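Local structure of peptide amidase (Stenotrophomonas maltophilia, 1M22) at residues 152-157 with 194-199; 159-164 with 420-425; 287-292 with 452-457; 172-177 with 485-490. The protein probably hydrolyses amide bonds, most likely the C-terminal amides of peptides, as a serine-dependent hydrolase of the amidase signature family. All blocks are in the same frame, centred on the assembly; numbering follows the deposited sequence.

Interaction 1 of 4, residues 152-157 with 194-199; sequences TRNPYR and AAINGV
Asn154 and Asn197 slide past one another in opposite directions, their amide planes 38° apart, and the close packing of the contact gathers round them. Asn154 CG lies anti to the backbone N (chi1 -170°), and the ND2 branch beyond it donates to Ile196 O at 3.2 Å with an N-H...O angle of 156°. That oxygen sits near the plane of the Asn154 amide, whereas ND2 stands well above the plane of the Ile196 carbonyl. The same nitrogen also bonds to Ser161 O. The 3.3 Å approach of Asn154 ND2 to Asn197 OD1 has too poor an angle for a hydrogen bond, and Asn197 OD1 also packs at 3.4 Å against Pro155 CD. Asn197 ND2 turns instead to Pro193 O and Pro162 O. A turn and a helix end meet here. Asn154 OD1 accepts from Tyr156 N at 2.8 Å, an Asx turn that coincides with a type I turn from Asn154 to Arg157. Across from it helix 191-196 ends in a Schellman motif, with Gly198 at positive phi and Val199 N bonded to Ala194 O at 2.9 Å. The more open side is that of Tyr156, which is partly exposed. Tyr156 CE1 comes within 3.2 Å of Asn197 O, which approaches the ring obliquely, but Tyr156 OH stays 4.2 Å from Gly198 O; its hydrogen bond goes to Arg488 O from the chain's C-terminal region.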
loop_
_atom_site.group_PDB
_atom_site.type_symbol
_atom_site.label_atom_id
_atom_site.label_comp_id
_atom_site.label_asym_id
_atom_site.label_seq_id
_atom_site.Cartn_x
_atom_site.Cartn_y
_atom_site.Cartn_z
ATOM N N THR A 152 -11.032 -0.565 11.558
ATOM C CA THR A 152 -11.461 -0.366 10.180
ATOM C C THR A 152 -12.133 -1.671 9.749
ATOM O O THR A 152 -11.708 -2.756 10.146
ATOM C CB THR A 152 -10.255 -0.044 9.273
ATOM O OG1 THR A 152 -9.686 1.209 9.677
ATOM C CG2 THR A 152 -10.679 0.048 7.810
ATOM N N ARG A 153 -13.182 -1.564 8.941
ATOM C CA ARG A 153 -13.928 -2.734 8.492
ATOM C C ARG A 153 -13.907 -2.948 6.987
ATOM O O ARG A 153 -13.863 -1.992 6.215
ATOM C CB ARG A 153 -15.382 -2.628 8.965
ATOM C CG ARG A 153 -15.505 -2.591 10.478
ATOM C CD ARG A 153 -16.925 -2.339 10.945
ATOM N NE ARG A 153 -17.005 -2.365 12.405
ATOM C CZ ARG A 153 -16.943 -3.471 13.141
ATOM N NH1 ARG A 153 -16.803 -4.657 12.563
ATOM N NH2 ARG A 153 -17.015 -3.392 14.462
ATOM N N ASN A 154 -13.946 -4.214 6.578
ATOM C CA ASN A 154 -13.963 -4.559 5.160
ATOM C C ASN A 154 -15.344 -4.177 4.622
ATOM O O ASN A 154 -16.365 -4.641 5.133
ATOM C CB ASN A 154 -13.731 -6.057 4.990
ATOM C CG ASN A 154 -13.495 -6.448 3.554
ATOM O OD1 ASN A 154 -14.267 -6.083 2.664
ATOM N ND2 ASN A 154 -12.423 -7.202 3.316
ATOM N N PRO A 155 -15.398 -3.337 3.581
ATOM C CA PRO A 155 -16.695 -2.930 3.033
ATOM C C PRO A 155 -17.512 -4.024 2.355
ATOM O O PRO A 155 -18.720 -3.865 2.157
ATOM C CB PRO A 155 -16.324 -1.793 2.084
ATOM C CG PRO A 155 -14.976 -2.211 1.577
ATOM C CD PRO A 155 -14.284 -2.733 2.824
ATOM N N TYR A 156 -16.868 -5.131 1.999
ATOM C CA TYR A 156 -17.576 -6.228 1.348
ATOM C C TYR A 156 -18.380 -7.050 2.350
ATOM O O TYR A 156 -19.332 -7.733 1.980
ATOM C CB TYR A 156 -16.598 -7.119 0.570
ATOM C CG TYR A 156 -16.044 -6.432 -0.659
ATOM C CD1 TYR A 156 -14.976 -5.540 -0.563
ATOM C CD2 TYR A 156 -16.647 -6.608 -1.905
ATOM C CE1 TYR A 156 -14.527 -4.836 -1.680
ATOM C CE2 TYR A 156 -16.206 -5.908 -3.026
ATOM C CZ TYR A 156 -15.148 -5.023 -2.903
ATOM O OH TYR A 156 -14.720 -4.313 -4.008
ATOM N N ARG A 157 -17.989 -6.968 3.616
ATOM C CA ARG A 157 -18.666 -7.666 4.711
ATOM C C ARG A 157 -18.064 -7.017 5.951
ATOM O O ARG A 157 -16.967 -7.375 6.373
ATOM C CB ARG A 157 -18.357 -9.156 4.654
ATOM C CG ARG A 157 -19.191 -10.012 5.571
ATOM C CD ARG A 157 -18.930 -11.457 5.183
ATOM N NE ARG A 157 -20.016 -11.937 4.390
ATOM C CZ ARG A 157 -20.141 -12.371 3.141
ATOM N NH1 ARG A 157 -19.192 -12.484 2.220
ATOM N NH2 ARG A 157 -21.378 -12.708 2.842
ATOM N N ALA A 194 -4.901 -4.612 -0.243
ATOM C CA ALA A 194 -5.447 -4.260 -1.545
ATOM C C ALA A 194 -6.240 -5.457 -2.085
ATOM O O ALA A 194 -7.386 -5.311 -2.517
ATOM C CB ALA A 194 -4.327 -3.879 -2.508
ATOM N N ALA A 195 -5.646 -6.646 -2.042
ATOM C CA ALA A 195 -6.323 -7.841 -2.537
ATOM C C ALA A 195 -7.577 -8.163 -1.724
ATOM O O ALA A 195 -8.626 -8.490 -2.286
ATOM C CB ALA A 195 -5.367 -9.033 -2.511
ATOM N N ILE A 196 -7.453 -8.071 -0.404
ATOM C CA ILE A 196 -8.546 -8.368 0.522
ATOM C C ILE A 196 -9.755 -7.453 0.317
ATOM O O ILE A 196 -10.900 -7.859 0.559
ATOM C CB ILE A 196 -8.017 -8.272 1.980
ATOM C CG1 ILE A 196 -7.130 -9.486 2.283
ATOM C CG2 ILE A 196 -9.173 -8.154 2.979
ATOM C CD1 ILE A 196 -7.886 -10.787 2.451
ATOM N N ASN A 197 -9.502 -6.233 -0.144
ATOM C CA ASN A 197 -10.567 -5.263 -0.378
ATOM C C ASN A 197 -10.865 -5.011 -1.860
ATOM O O ASN A 197 -11.467 -4.000 -2.219
ATOM C CB ASN A 197 -10.240 -3.954 0.349
ATOM C CG ASN A 197 -10.237 -4.117 1.860
ATOM O OD1 ASN A 197 -11.296 -4.221 2.487
ATOM N ND2 ASN A 197 -9.050 -4.157 2.453
ATOM N N GLY A 198 -10.429 -5.931 -2.718
ATOM C CA GLY A 198 -10.719 -5.835 -4.140
ATOM C C GLY A 198 -10.220 -4.653 -4.942
ATOM O O GLY A 198 -10.909 -4.189 -5.857
ATOM N N VAL A 199 -9.020 -4.174 -4.628
ATOM C CA VAL A 199 -8.446 -3.050 -5.355
ATOM C C VAL A 199 -7.017 -3.351 -5.778
ATOM O O VAL A 199 -6.452 -4.391 -5.423
ATOM C CB VAL A 199 -8.463 -1.741 -4.514
ATOM C CG1 VAL A 199 -9.899 -1.355 -4.186
ATOM C CG2 VAL A 199 -7.653 -1.916 -3.240
#

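Interaction 2 of 4, residues 159-164 with 420-425; sequences SHSPCG and VAWPIR
His160 and Pro423 form a single beta bridge, their CA atoms 4.2 Å apart, and backbone hydrogen bonds define it. Ile424 N donates to Ser159 O at 3.0 Å, almost straight at 177°. Ser161 N donates to Trp422 O at 2.7 Å, nearly in line with the carbonyl bond. A weak side-chain bond adds to these, His160 ND1 to Ala421 O at 3.4 Å, with the oxygen at the edge of the imidazole near its plane. One water donates to Ser159 O and reaches Arg425 N weakly. The ring contacts are CH-pi, with one sulfur-aromatic. Pro423 lies alongside His160, pointing the same way, with CG over the imidazole face. Trp422 CG takes the crowded position between its backbone N and carbonyl carbon (chi1 55°), and the indole beyond receives Ser161 CB over one face, 3.6 Å from the centroid of the five-membered ring. Ser161 OG, besides touching Trp422 CZ2 at 3.3 Å, accepts from Cys163 N in an ST turn. Cys163 SG meets the indole at its edge, 3.9 Å from Trp422 CH2, the sulfur-aromatic contact; here it forms no disulfide with Cys192. The Cys163 side chain is about 8 Å from those of the active-site residues Ser165 and Ser189. An isolated bridge thus joins 420-425 to the chain just before the serine- and glycine-rich segment of the amidase signature, close to the active site.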
loop_
_atom_site.group_PDB
_atom_site.type_symbol
_atom_site.label_atom_id
_atom_site.label_comp_id
_atom_site.label_asym_id
_atom_site.label_seq_id
_atom_site.Cartn_x
_atom_site.Cartn_y
_atom_site.Cartn_z
ATOM N N SER A 159 -18.224 -7.297 9.026
ATOM C CA SER A 159 -17.844 -8.106 10.177
ATOM C C SER A 159 -16.447 -8.681 9.941
ATOM O O SER A 159 -15.815 -9.205 10.861
ATOM C CB SER A 159 -18.818 -9.264 10.334
ATOM O OG SER A 159 -18.865 -10.015 9.130
ATOM N N HIS A 160 -15.972 -8.578 8.702
ATOM C CA HIS A 160 -14.681 -9.138 8.342
ATOM C C HIS A 160 -13.526 -8.159 8.230
ATOM O O HIS A 160 -13.708 -6.950 8.104
ATOM C CB HIS A 160 -14.827 -9.980 7.070
ATOM C CG HIS A 160 -15.649 -11.216 7.278
ATOM N ND1 HIS A 160 -15.325 -12.439 6.732
ATOM C CD2 HIS A 160 -16.770 -11.418 8.011
ATOM C CE1 HIS A 160 -16.209 -13.341 7.122
ATOM N NE2 HIS A 160 -17.097 -12.746 7.899
ATOM N N SER A 161 -12.325 -8.720 8.275
ATOM C CA SER A 161 -11.100 -7.946 8.266
ATOM C C SER A 161 -10.697 -7.249 6.983
ATOM O O SER A 161 -10.890 -7.773 5.886
ATOM C CB SER A 161 -9.943 -8.843 8.704
ATOM O OG SER A 161 -8.746 -8.098 8.826
ATOM N N PRO A 162 -10.144 -6.035 7.110
ATOM C CA PRO A 162 -9.696 -5.284 5.936
ATOM C C PRO A 162 -8.212 -5.601 5.723
ATOM O O PRO A 162 -7.594 -5.102 4.787
ATOM C CB PRO A 162 -9.890 -3.840 6.366
ATOM C CG PRO A 162 -9.517 -3.894 7.820
ATOM C CD PRO A 162 -10.229 -5.152 8.291
ATOM N N CYS A 163 -7.664 -6.448 6.592
ATOM C CA CYS A 163 -6.241 -6.798 6.577
ATOM C C CYS A 163 -5.451 -5.520 6.914
ATOM O O CYS A 163 -6.023 -4.579 7.463
ATOM C CB CYS A 163 -5.815 -7.376 5.221
ATOM S SG CYS A 163 -4.224 -8.264 5.249
ATOM N N GLY A 164 -4.158 -5.469 6.594
ATOM C CA GLY A 164 -3.349 -4.299 6.934
ATOM C C GLY A 164 -1.952 -4.402 6.343
ATOM O O GLY A 164 -1.673 -5.417 5.725
ATOM N N VAL A 420 -9.068 -15.048 1.519
ATOM C CA VAL A 420 -10.109 -14.037 1.669
ATOM C C VAL A 420 -10.191 -13.505 3.091
ATOM O O VAL A 420 -9.613 -14.069 4.019
ATOM C CB VAL A 420 -11.495 -14.583 1.272
ATOM C CG1 VAL A 420 -11.488 -14.991 -0.190
ATOM C CG2 VAL A 420 -11.870 -15.760 2.161
ATOM N N ALA A 421 -10.912 -12.400 3.249
ATOM C CA ALA A 421 -11.083 -11.772 4.550
ATOM C C ALA A 421 -11.679 -12.747 5.561
ATOM O O ALA A 421 -12.504 -13.596 5.219
ATOM C CB ALA A 421 -11.977 -10.546 4.417
ATOM N N TRP A 422 -11.255 -12.598 6.809
ATOM C CA TRP A 422 -11.704 -13.441 7.910
ATOM C C TRP A 422 -12.454 -12.590 8.933
ATOM O O TRP A 422 -12.327 -11.366 8.946
ATOM C CB TRP A 422 -10.485 -14.079 8.575
ATOM C CG TRP A 422 -9.479 -13.054 9.019
ATOM C CD1 TRP A 422 -9.400 -12.457 10.245
ATOM C CD2 TRP A 422 -8.449 -12.459 8.216
ATOM N NE1 TRP A 422 -8.387 -11.526 10.256
ATOM C CE2 TRP A 422 -7.787 -11.508 9.023
ATOM C CE3 TRP A 422 -8.025 -12.638 6.892
ATOM C CZ2 TRP A 422 -6.722 -10.734 8.550
ATOM C CZ3 TRP A 422 -6.964 -11.866 6.419
ATOM C CH2 TRP A 422 -6.326 -10.926 7.249
ATOM N N PRO A 423 -13.259 -13.228 9.800
ATOM C CA PRO A 423 -14.002 -12.480 10.817
ATOM C C PRO A 423 -13.014 -11.711 11.693
ATOM O O PRO A 423 -12.014 -12.273 12.142
ATOM C CB PRO A 423 -14.719 -13.580 11.598
ATOM C CG PRO A 423 -14.933 -14.639 10.571
ATOM C CD PRO A 423 -13.619 -14.657 9.827
ATOM N N ILE A 424 -13.288 -10.434 11.932
ATOM C CA ILE A 424 -12.406 -9.614 12.755
ATOM C C ILE A 424 -12.228 -10.199 14.153
ATOM O O ILE A 424 -11.110 -10.276 14.658
ATOM C CB ILE A 424 -12.940 -8.168 12.882
ATOM C CG1 ILE A 424 -12.911 -7.483 11.512
ATOM C CG2 ILE A 424 -12.100 -7.384 13.890
ATOM C CD1 ILE A 424 -13.568 -6.119 11.494
ATOM N N ARG A 425 -13.331 -10.612 14.769
ATOM C CA ARG A 425 -13.293 -11.181 16.113
ATOM C C ARG A 425 -12.740 -12.603 16.148
ATOM O O ARG A 425 -13.063 -13.379 17.048
ATOM C CB ARG A 425 -14.694 -11.158 16.734
ATOM C CG ARG A 425 -15.203 -9.764 17.076
ATOM C CD ARG A 425 -16.648 -9.805 17.556
ATOM N NE ARG A 425 -17.143 -8.483 17.935
ATOM C CZ ARG A 425 -16.751 -7.817 19.015
ATOM N NH1 ARG A 425 -15.853 -8.346 19.835
ATOM N NH2 ARG A 425 -17.256 -6.618 19.277
HETATM O O HOH W 1 -16.256 -9.475 13.536
#

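Interaction 3 of 4, residues 287-292 with 452-457; sequences RGMPPL and GQIDGL
Arg287 and Asp455 cross at about a right angle, their guanidinium and carboxylate planes 35° apart. The arginine chain is bent at chi3 (67°), which swings NE out of the extended line, and the group beyond presents NH1 and NH2 together to a single oxygen. Asp455 OD2 lies 2.9 Å from Arg287 NH1, which it accepts through its syn lone pair, and likewise 2.9 Å from Arg287 NH2, met nearly along the C-O axis. This is an end-on salt bridge, OD2 lying near the guanidinium plane (8° out), and both of its residues are exposed. Beside it the contact turns apolar. Ile454 points toward 287-292, and its CD1 rests at 3.5 Å on the backbone carbon of Gly288, a residue with no side chain to intervene. Leu292 meets Ile454 at a slant, CD1 to CG1 3.5 Å, while Leu292 CD2 lies 4.3 Å from Gly452 CA. Met289 CE adds a marginal touch on Ile454 CD1. The type I' turn from Ile454 to Leu457 makes a tight beta-hairpin of strands 446-454 and 457-464, and the N-terminal part of helix 289-302 packs on it, with Met289 and Leu292 also reaching Val459 of the second strand.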
loop_
_atom_site.group_PDB
_atom_site.type_symbol
_atom_site.label_atom_id
_atom_site.label_comp_id
_atom_site.label_asym_id
_atom_site.label_seq_id
_atom_site.Cartn_x
_atom_site.Cartn_y
_atom_site.Cartn_z
ATOM N N ARG A 287 -9.456 -23.158 -0.529
ATOM C CA ARG A 287 -10.863 -23.374 -0.856
ATOM C C ARG A 287 -11.450 -22.320 -1.796
ATOM O O ARG A 287 -11.507 -21.134 -1.457
ATOM C CB ARG A 287 -11.700 -23.431 0.427
ATOM C CG ARG A 287 -13.150 -23.840 0.200
ATOM C CD ARG A 287 -13.957 -23.796 1.491
ATOM N NE ARG A 287 -14.115 -22.434 1.998
ATOM C CZ ARG A 287 -14.789 -21.474 1.372
ATOM N NH1 ARG A 287 -15.375 -21.719 0.207
ATOM N NH2 ARG A 287 -14.880 -20.265 1.912
ATOM N N GLY A 288 -11.885 -22.763 -2.974
ATOM C CA GLY A 288 -12.475 -21.863 -3.950
ATOM C C GLY A 288 -11.485 -21.189 -4.885
ATOM O O GLY A 288 -11.883 -20.519 -5.838
ATOM N N MET A 289 -10.196 -21.380 -4.630
ATOM C CA MET A 289 -9.155 -20.757 -5.445
ATOM C C MET A 289 -8.861 -21.395 -6.807
ATOM O O MET A 289 -8.665 -20.685 -7.793
ATOM C CB MET A 289 -7.852 -20.677 -4.643
ATOM C CG MET A 289 -6.801 -19.738 -5.236
ATOM S SD MET A 289 -7.268 -17.986 -5.134
ATOM C CE MET A 289 -6.885 -17.636 -3.427
ATOM N N PRO A 290 -8.829 -22.738 -6.890
ATOM C CA PRO A 290 -8.539 -23.383 -8.175
ATOM C C PRO A 290 -9.200 -22.790 -9.424
ATOM O O PRO A 290 -8.523 -22.507 -10.410
ATOM C CB PRO A 290 -8.942 -24.834 -7.927
ATOM C CG PRO A 290 -8.553 -25.024 -6.501
ATOM C CD PRO A 290 -9.073 -23.753 -5.847
ATOM N N PRO A 291 -10.527 -22.592 -9.403
ATOM C CA PRO A 291 -11.201 -22.031 -10.580
ATOM C C PRO A 291 -10.717 -20.632 -10.948
ATOM O O PRO A 291 -10.585 -20.296 -12.128
ATOM C CB PRO A 291 -12.673 -22.030 -10.171
ATOM C CG PRO A 291 -12.757 -23.141 -9.164
ATOM C CD PRO A 291 -11.504 -22.940 -8.358
ATOM N N LEU A 292 -10.460 -19.816 -9.933
ATOM C CA LEU A 292 -10.012 -18.450 -10.164
ATOM C C LEU A 292 -8.611 -18.369 -10.742
ATOM O O LEU A 292 -8.387 -17.679 -11.736
ATOM C CB LEU A 292 -10.071 -17.646 -8.864
ATOM C CG LEU A 292 -11.466 -17.414 -8.283
ATOM C CD1 LEU A 292 -11.350 -16.642 -6.983
ATOM C CD2 LEU A 292 -12.324 -16.656 -9.289
ATOM N N GLY A 452 -11.257 -11.746 -8.987
ATOM C CA GLY A 452 -12.518 -12.408 -8.712
ATOM C C GLY A 452 -12.870 -12.394 -7.242
ATOM O O GLY A 452 -12.323 -11.615 -6.462
ATOM N N GLN A 453 -13.800 -13.263 -6.865
ATOM C CA GLN A 453 -14.231 -13.360 -5.482
ATOM C C GLN A 453 -14.554 -14.801 -5.137
ATOM O O GLN A 453 -14.805 -15.622 -6.021
ATOM C CB GLN A 453 -15.489 -12.511 -5.245
ATOM C CG GLN A 453 -15.307 -11.016 -5.449
ATOM C CD GLN A 453 -16.592 -10.231 -5.225
ATOM O OE1 GLN A 453 -16.591 -9.000 -5.252
ATOM N NE2 GLN A 453 -17.693 -10.943 -5.008
ATOM N N ILE A 454 -14.520 -15.100 -3.846
ATOM C CA ILE A 454 -14.877 -16.415 -3.336
ATOM C C ILE A 454 -15.907 -16.098 -2.258
ATOM O O ILE A 454 -15.606 -15.399 -1.288
ATOM C CB ILE A 454 -13.676 -17.150 -2.699
ATOM C CG1 ILE A 454 -12.612 -17.431 -3.764
ATOM C CG2 ILE A 454 -14.150 -18.457 -2.061
ATOM C CD1 ILE A 454 -11.352 -18.087 -3.229
ATOM N N ASP A 455 -17.128 -16.579 -2.454
ATOM C CA ASP A 455 -18.207 -16.340 -1.502
ATOM C C ASP A 455 -18.424 -14.849 -1.243
ATOM O O ASP A 455 -18.711 -14.443 -0.114
ATOM C CB ASP A 455 -17.914 -17.056 -0.181
ATOM C CG ASP A 455 -17.806 -18.560 -0.342
ATOM O OD1 ASP A 455 -18.751 -19.170 -0.884
ATOM O OD2 ASP A 455 -16.778 -19.133 0.079
ATOM N N GLY A 456 -18.273 -14.038 -2.286
ATOM C CA GLY A 456 -18.478 -12.604 -2.154
ATOM C C GLY A 456 -17.307 -11.787 -1.635
ATOM O O GLY A 456 -17.409 -10.567 -1.520
ATOM N N LEU A 457 -16.194 -12.444 -1.326
ATOM C CA LEU A 457 -15.017 -11.749 -0.810
ATOM C C LEU A 457 -13.928 -11.707 -1.885
ATOM O O LEU A 457 -13.601 -12.727 -2.490
ATOM C CB LEU A 457 -14.516 -12.456 0.450
ATOM C CG LEU A 457 -15.540 -12.516 1.595
ATOM C CD1 LEU A 457 -14.984 -13.344 2.741
ATOM C CD2 LEU A 457 -15.878 -11.106 2.066
#

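Interaction 4 of 4, residues 172-177 with 485-490; sequences AVAANL and RARRPP
Arg487 and Ala174 supply the polar link: Arg487 NH2 donates to Ala174 O at 2.9 Å with an N-H...O angle of 149°. The donor is tilted 21° from the carbonyl plane, and the oxygen lies at the guanidinium edge. The arginine chain is extended from CG to NE, and its other nitrogens are engaged too, NE in a salt bridge with Glu10 and NH1 in a bond to Gly198 O, which together with the NH2 bond would limit the rotation of the guanidinium. A cation beside the last carbonyls of a helix would probably be favoured by their partial negative charge. Van der Waals contacts add to this. Pro490 CD touches the same oxygen, Ala174 O, at 3.2 Å; separately, Arg487 NH1 lies 4.0 Å from Ala174 CB. Backbone bonds shape the 172-177 side. Helix 167-174 ends in a Schellman motif with Asn176, at positive phi, as its C-prime residue: Leu177 N bonds to Ala172 O at 2.8 Å and Asn176 N to Val173 O at 3.2 Å. Within the other segment, Arg488 NH1 bonds to the backbone oxygens of Arg485 and Arg487. The contact thus joins the C-terminal end of helix 167-174 to the chain that leaves helix 470-484, with Leu177 packed on helix 27-43 and Arg487 on Pro450 of strand 446-454.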
loop_
_atom_site.group_PDB
_atom_site.type_symbol
_atom_site.label_atom_id
_atom_site.label_comp_id
_atom_site.label_asym_id
_atom_site.label_seq_id
_atom_site.Cartn_x
_atom_site.Cartn_y
_atom_site.Cartn_z
ATOM N N ALA A 172 -10.874 2.681 1.810
ATOM C CA ALA A 172 -11.331 3.951 1.252
ATOM C C ALA A 172 -11.428 3.901 -0.271
ATOM O O ALA A 172 -12.396 4.383 -0.858
ATOM C CB ALA A 172 -10.401 5.072 1.681
ATOM N N VAL A 173 -10.425 3.322 -0.916
ATOM C CA VAL A 173 -10.448 3.230 -2.367
ATOM C C VAL A 173 -11.558 2.286 -2.835
ATOM O O VAL A 173 -12.273 2.579 -3.795
ATOM C CB VAL A 173 -9.077 2.757 -2.905
ATOM C CG1 VAL A 173 -9.167 2.453 -4.390
ATOM C CG2 VAL A 173 -8.033 3.839 -2.652
ATOM N N ALA A 174 -11.716 1.160 -2.146
ATOM C CA ALA A 174 -12.745 0.188 -2.508
ATOM C C ALA A 174 -14.154 0.743 -2.336
ATOM O O ALA A 174 -15.059 0.385 -3.089
ATOM C CB ALA A 174 -12.587 -1.071 -1.665
ATOM N N ALA A 175 -14.327 1.606 -1.338
ATOM C CA ALA A 175 -15.625 2.204 -1.027
ATOM C C ALA A 175 -15.843 3.549 -1.704
ATOM O O ALA A 175 -16.818 4.236 -1.419
ATOM C CB ALA A 175 -15.771 2.356 0.487
ATOM N N ASN A 176 -14.939 3.922 -2.601
ATOM C CA ASN A 176 -15.035 5.190 -3.315
ATOM C C ASN A 176 -15.117 6.412 -2.393
ATOM O O ASN A 176 -15.913 7.332 -2.620
ATOM C CB ASN A 176 -16.221 5.172 -4.292
ATOM C CG ASN A 176 -15.962 4.289 -5.505
ATOM O OD1 ASN A 176 -16.404 3.139 -5.562
ATOM N ND2 ASN A 176 -15.235 4.823 -6.476
ATOM N N LEU A 177 -14.275 6.420 -1.362
ATOM C CA LEU A 177 -14.212 7.535 -0.423
ATOM C C LEU A 177 -13.195 8.574 -0.900
ATOM O O LEU A 177 -13.062 9.643 -0.312
ATOM C CB LEU A 177 -13.821 7.047 0.974
ATOM C CG LEU A 177 -14.724 6.000 1.626
ATOM C CD1 LEU A 177 -14.257 5.767 3.053
ATOM C CD2 LEU A 177 -16.175 6.463 1.618
ATOM N N ARG A 485 -11.408 -7.298 -16.090
ATOM C CA ARG A 485 -12.231 -6.310 -15.385
ATOM C C ARG A 485 -13.014 -6.992 -14.262
ATOM O O ARG A 485 -14.222 -6.795 -14.113
ATOM C CB ARG A 485 -13.198 -5.648 -16.377
ATOM C CG ARG A 485 -12.504 -4.988 -17.571
ATOM C CD ARG A 485 -11.670 -3.792 -17.139
ATOM N NE ARG A 485 -12.502 -2.697 -16.647
ATOM C CZ ARG A 485 -13.275 -1.937 -17.417
ATOM N NH1 ARG A 485 -13.328 -2.144 -18.728
ATOM N NH2 ARG A 485 -13.996 -0.965 -16.875
ATOM N N ALA A 486 -12.299 -7.768 -13.453
ATOM C CA ALA A 486 -12.899 -8.541 -12.373
ATOM C C ALA A 486 -13.384 -7.787 -11.148
ATOM O O ALA A 486 -14.242 -8.291 -10.421
ATOM C CB ALA A 486 -11.938 -9.634 -11.942
ATOM N N ARG A 487 -12.851 -6.601 -10.894
ATOM C CA ARG A 487 -13.294 -5.872 -9.716
ATOM C C ARG A 487 -14.791 -5.617 -9.712
ATOM O O ARG A 487 -15.389 -5.287 -10.735
ATOM C CB ARG A 487 -12.577 -4.531 -9.576
ATOM C CG ARG A 487 -13.167 -3.690 -8.444
ATOM C CD ARG A 487 -12.460 -2.368 -8.228
ATOM N NE ARG A 487 -13.360 -1.432 -7.557
ATOM C CZ ARG A 487 -13.649 -1.458 -6.259
ATOM N NH1 ARG A 487 -13.093 -2.362 -5.459
ATOM N NH2 ARG A 487 -14.540 -0.607 -5.770
ATOM N N ARG A 488 -15.383 -5.782 -8.537
ATOM C CA ARG A 488 -16.799 -5.535 -8.322
ATOM C C ARG A 488 -16.842 -4.702 -7.048
ATOM O O ARG A 488 -16.218 -5.064 -6.049
ATOM C CB ARG A 488 -17.551 -6.853 -8.126
ATOM C CG ARG A 488 -17.672 -7.688 -9.393
ATOM C CD ARG A 488 -18.566 -6.998 -10.415
ATOM N NE ARG A 488 -18.654 -7.737 -11.673
ATOM C CZ ARG A 488 -17.694 -7.776 -12.591
ATOM N NH1 ARG A 488 -16.560 -7.116 -12.401
ATOM N NH2 ARG A 488 -17.867 -8.476 -13.705
ATOM N N PRO A 489 -17.550 -3.563 -7.069
ATOM C CA PRO A 489 -17.617 -2.730 -5.867
ATOM C C PRO A 489 -18.382 -3.415 -4.743
ATOM O O PRO A 489 -19.182 -4.322 -4.982
ATOM C CB PRO A 489 -18.323 -1.472 -6.358
ATOM C CG PRO A 489 -19.247 -2.008 -7.414
ATOM C CD PRO A 489 -18.362 -2.986 -8.156
ATOM N N PRO A 490 -18.125 -3.003 -3.495
ATOM C CA PRO A 490 -18.819 -3.600 -2.354
ATOM C C PRO A 490 -20.266 -3.126 -2.320
ATOM O O PRO A 490 -20.578 -2.033 -2.786
ATOM C CB PRO A 490 -18.011 -3.096 -1.162
ATOM C CG PRO A 490 -17.557 -1.744 -1.620
ATOM C CD PRO A 490 -17.128 -2.012 -3.046
#

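Interactions 1 and 4 are buried, whereas 2 and 3 are partly buried, with exposed Pro423 in one and exposed Arg287 and Asp455 in the other. Interactions 1 and 4 share a form, a side-chain N-H meeting a carbonyl at the C-terminal end of a helix that a Schellman motif closes, but the donor is an amide in interaction 1 and a guanidinium in interaction 4. Interaction 2 relies on backbone bridging and aromatic faces, and interaction 3 on a surface salt bridge beside aliphatic packing. The loop 152-164 serves both interactions 1 and 2, whose centres are 8 Å apart. Tyr156 and Gly198 tie interaction 1 to interaction 4, and Arg157 ties it to the hairpin of interaction 3.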